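Local coordinates for charybdin (Charybdis maritima, PDB 2B7U), which belongs to the ribosome-inactivating proteins, a family known mainly from plants, at residues A[62-67]-A[137-142]. Residues are numbered along the deposited sequence; the frame is centred on the assembly and turned at random. Where two conformers were deposited one is given.
Sequences LTFRGQ and ALQDAV
Gln139 lies flat against the Phe64 ring, its CG 3.6 Å from the ring centroid and only 11° off the normal, a CH-pi contact over the centre of the face. Beyond CG the Gln139 chain runs extended, which carries its amide on past the centre to the CE1-CZ rim, where CD comes within 3.4 Å of Phe64 CZ. Amide and ring planes are 13° apart, so the two groups stack nearly parallel, without a hydrogen bond. The opposite face of the ring carries Arg65 CG, offset toward the rim, and the ring thus lies between the methylene groups of Arg65 and Gln139. With CB directed at the helix and CG anti to the backbone N, the Phe64 ring comes to lie beside Gln139.

The rest of the contact is van der Waals packing, mostly between apolar groups. Val142 points its CB at the hairpin and parts its methyls: CG1 meets Leu62 CB at 3.9 Å, whereas CG2 lies 4.1 Å from Phe64 CB and 3.7 Å from the carbonyl O of Gln67. Leu62 and Leu138 touch more loosely through their CD1 methyls.

Backbone hydrogen bonds between Phe64 and Gln67, in both directions, close a type I' turn with Arg65 and Gly66 as its central residues. This two-residue hairpin joins strands 56-64 and 67-74 of the mixed sheet; the 137-142 part of helix 135-147 crosses strand 62-64 at -102°, while Val161 and Phe165 of helix 151-170 pack against Leu62.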
loop_
_atom_site.group_PDB
_atom_site.type_symbol
_atom_site.label_atom_id
_atom_site.label_comp_id
_atom_site.label_asym_id
_atom_site.label_seq_id
_atom_site.Cartn_x
_atom_site.Cartn_y
_atom_site.Cartn_z
ATOM N N LEU A 62 -9.248 7.820 -8.271
ATOM C CA LEU A 62 -10.423 7.009 -7.981
ATOM C C LEU A 62 -11.656 7.851 -8.222
ATOM O O LEU A 62 -11.740 8.952 -7.719
ATOM C CB LEU A 62 -10.412 6.546 -6.532
ATOM C CG LEU A 62 -9.215 5.708 -6.093
ATOM C CD1 LEU A 62 -9.314 5.405 -4.594
ATOM C CD2 LEU A 62 -9.093 4.452 -6.888
ATOM N N THR A 63 -12.602 7.300 -8.968
ATOM C CA THR A 63 -13.788 8.053 -9.349
ATOM C C THR A 63 -15.032 7.245 -9.020
ATOM O O THR A 63 -15.064 6.019 -9.175
ATOM C CB THR A 63 -13.749 8.372 -10.835
ATOM O OG1 THR A 63 -12.669 9.280 -11.117
ATOM C CG2 THR A 63 -15.017 8.992 -11.257
ATOM N N PHE A 64 -16.077 7.941 -8.570
ATOM C CA PHE A 64 -17.364 7.321 -8.333
ATOM C C PHE A 64 -18.477 8.319 -8.597
ATOM O O PHE A 64 -18.612 9.289 -7.855
ATOM C CB PHE A 64 -17.483 6.845 -6.889
ATOM C CG PHE A 64 -18.816 6.231 -6.574
ATOM C CD1 PHE A 64 -19.260 5.139 -7.288
ATOM C CD2 PHE A 64 -19.616 6.745 -5.583
ATOM C CE1 PHE A 64 -20.493 4.578 -7.015
ATOM C CE2 PHE A 64 -20.863 6.180 -5.309
ATOM C CZ PHE A 64 -21.287 5.105 -6.013
ATOM N N ARG A 65 -19.269 8.070 -9.632
ATOM C CA ARG A 65 -20.442 8.899 -9.959
ATOM C C ARG A 65 -20.117 10.403 -9.953
ATOM O O ARG A 65 -20.820 11.203 -9.340
ATOM C CB ARG A 65 -21.613 8.591 -9.015
ATOM C CG ARG A 65 -22.134 7.180 -9.173
ATOM C CD ARG A 65 -23.385 6.910 -8.350
ATOM N NE ARG A 65 -23.889 5.573 -8.656
ATOM C CZ ARG A 65 -24.579 4.797 -7.818
ATOM N NH1 ARG A 65 -24.988 3.592 -8.233
ATOM N NH2 ARG A 65 -24.871 5.196 -6.584
ATOM N N GLY A 66 -19.031 10.772 -10.625
ATOM C CA GLY A 66 -18.646 12.177 -10.785
ATOM C C GLY A 66 -17.792 12.768 -9.663
ATOM O O GLY A 66 -17.380 13.937 -9.747
ATOM N N GLN A 67 -17.586 11.992 -8.598
ATOM C CA GLN A 67 -16.785 12.355 -7.454
ATOM C C GLN A 67 -15.412 11.763 -7.654
ATOM O O GLN A 67 -15.303 10.623 -8.098
ATOM C CB GLN A 67 -17.410 11.765 -6.209
ATOM C CG GLN A 67 -18.844 12.224 -5.998
ATOM C CD GLN A 67 -19.527 11.444 -4.894
ATOM O OE1 GLN A 67 -20.031 10.335 -5.124
ATOM N NE2 GLN A 67 -19.592 12.026 -3.706
ATOM N N ALA A 137 -17.792 0.653 0.931
ATOM C CA ALA A 137 -16.846 1.431 1.749
ATOM C C ALA A 137 -15.890 2.240 0.877
ATOM O O ALA A 137 -15.526 3.372 1.215
ATOM C CB ALA A 137 -16.083 0.529 2.698
ATOM N N LEU A 138 -15.471 1.665 -0.240
ATOM C CA LEU A 138 -14.601 2.375 -1.161
ATOM C C LEU A 138 -15.338 3.545 -1.807
ATOM O O LEU A 138 -14.780 4.606 -1.979
ATOM C CB LEU A 138 -14.046 1.409 -2.194
ATOM C CG LEU A 138 -12.934 1.914 -3.091
ATOM C CD1 LEU A 138 -11.784 2.531 -2.286
ATOM C CD2 LEU A 138 -12.493 0.758 -3.984
ATOM N N GLN A 139 -16.610 3.358 -2.134
ATOM C CA GLN A 139 -17.408 4.426 -2.675
ATOM C C GLN A 139 -17.496 5.582 -1.681
ATOM O O GLN A 139 -17.300 6.756 -2.033
ATOM C CB GLN A 139 -18.801 3.899 -3.019
ATOM C CG GLN A 139 -18.831 2.999 -4.249
ATOM C CD GLN A 139 -20.186 2.311 -4.486
ATOM O OE1 GLN A 139 -20.325 1.523 -5.422
ATOM N NE2 GLN A 139 -21.167 2.598 -3.645
ATOM N N ASP A 140 -17.762 5.246 -0.428
ATOM C CA ASP A 140 -17.840 6.256 0.621
ATOM C C ASP A 140 -16.506 6.975 0.824
ATOM O O ASP A 140 -16.451 8.179 1.071
ATOM C CB ASP A 140 -18.294 5.614 1.933
ATOM C CG ASP A 140 -19.664 4.987 1.837
ATOM O OD1 ASP A 140 -20.473 5.416 0.969
ATOM O OD2 ASP A 140 -19.932 4.049 2.629
ATOM N N ALA A 141 -15.415 6.229 0.736
ATOM C CA ALA A 141 -14.101 6.823 0.884
ATOM C C ALA A 141 -13.810 7.847 -0.182
ATOM O O ALA A 141 -13.287 8.916 0.123
ATOM C CB ALA A 141 -13.033 5.752 0.850
ATOM N N VAL A 142 -14.110 7.551 -1.439
ATOM C CA VAL A 142 -13.840 8.599 -2.449
ATOM C C VAL A 142 -14.760 9.814 -2.263
ATOM O O VAL A 142 -14.315 10.948 -2.392
ATOM C CB VAL A 142 -13.615 8.131 -3.950
ATOM C CG1 VAL A 142 -13.449 6.605 -4.127
ATOM C CG2 VAL A 142 -14.503 8.807 -4.921
#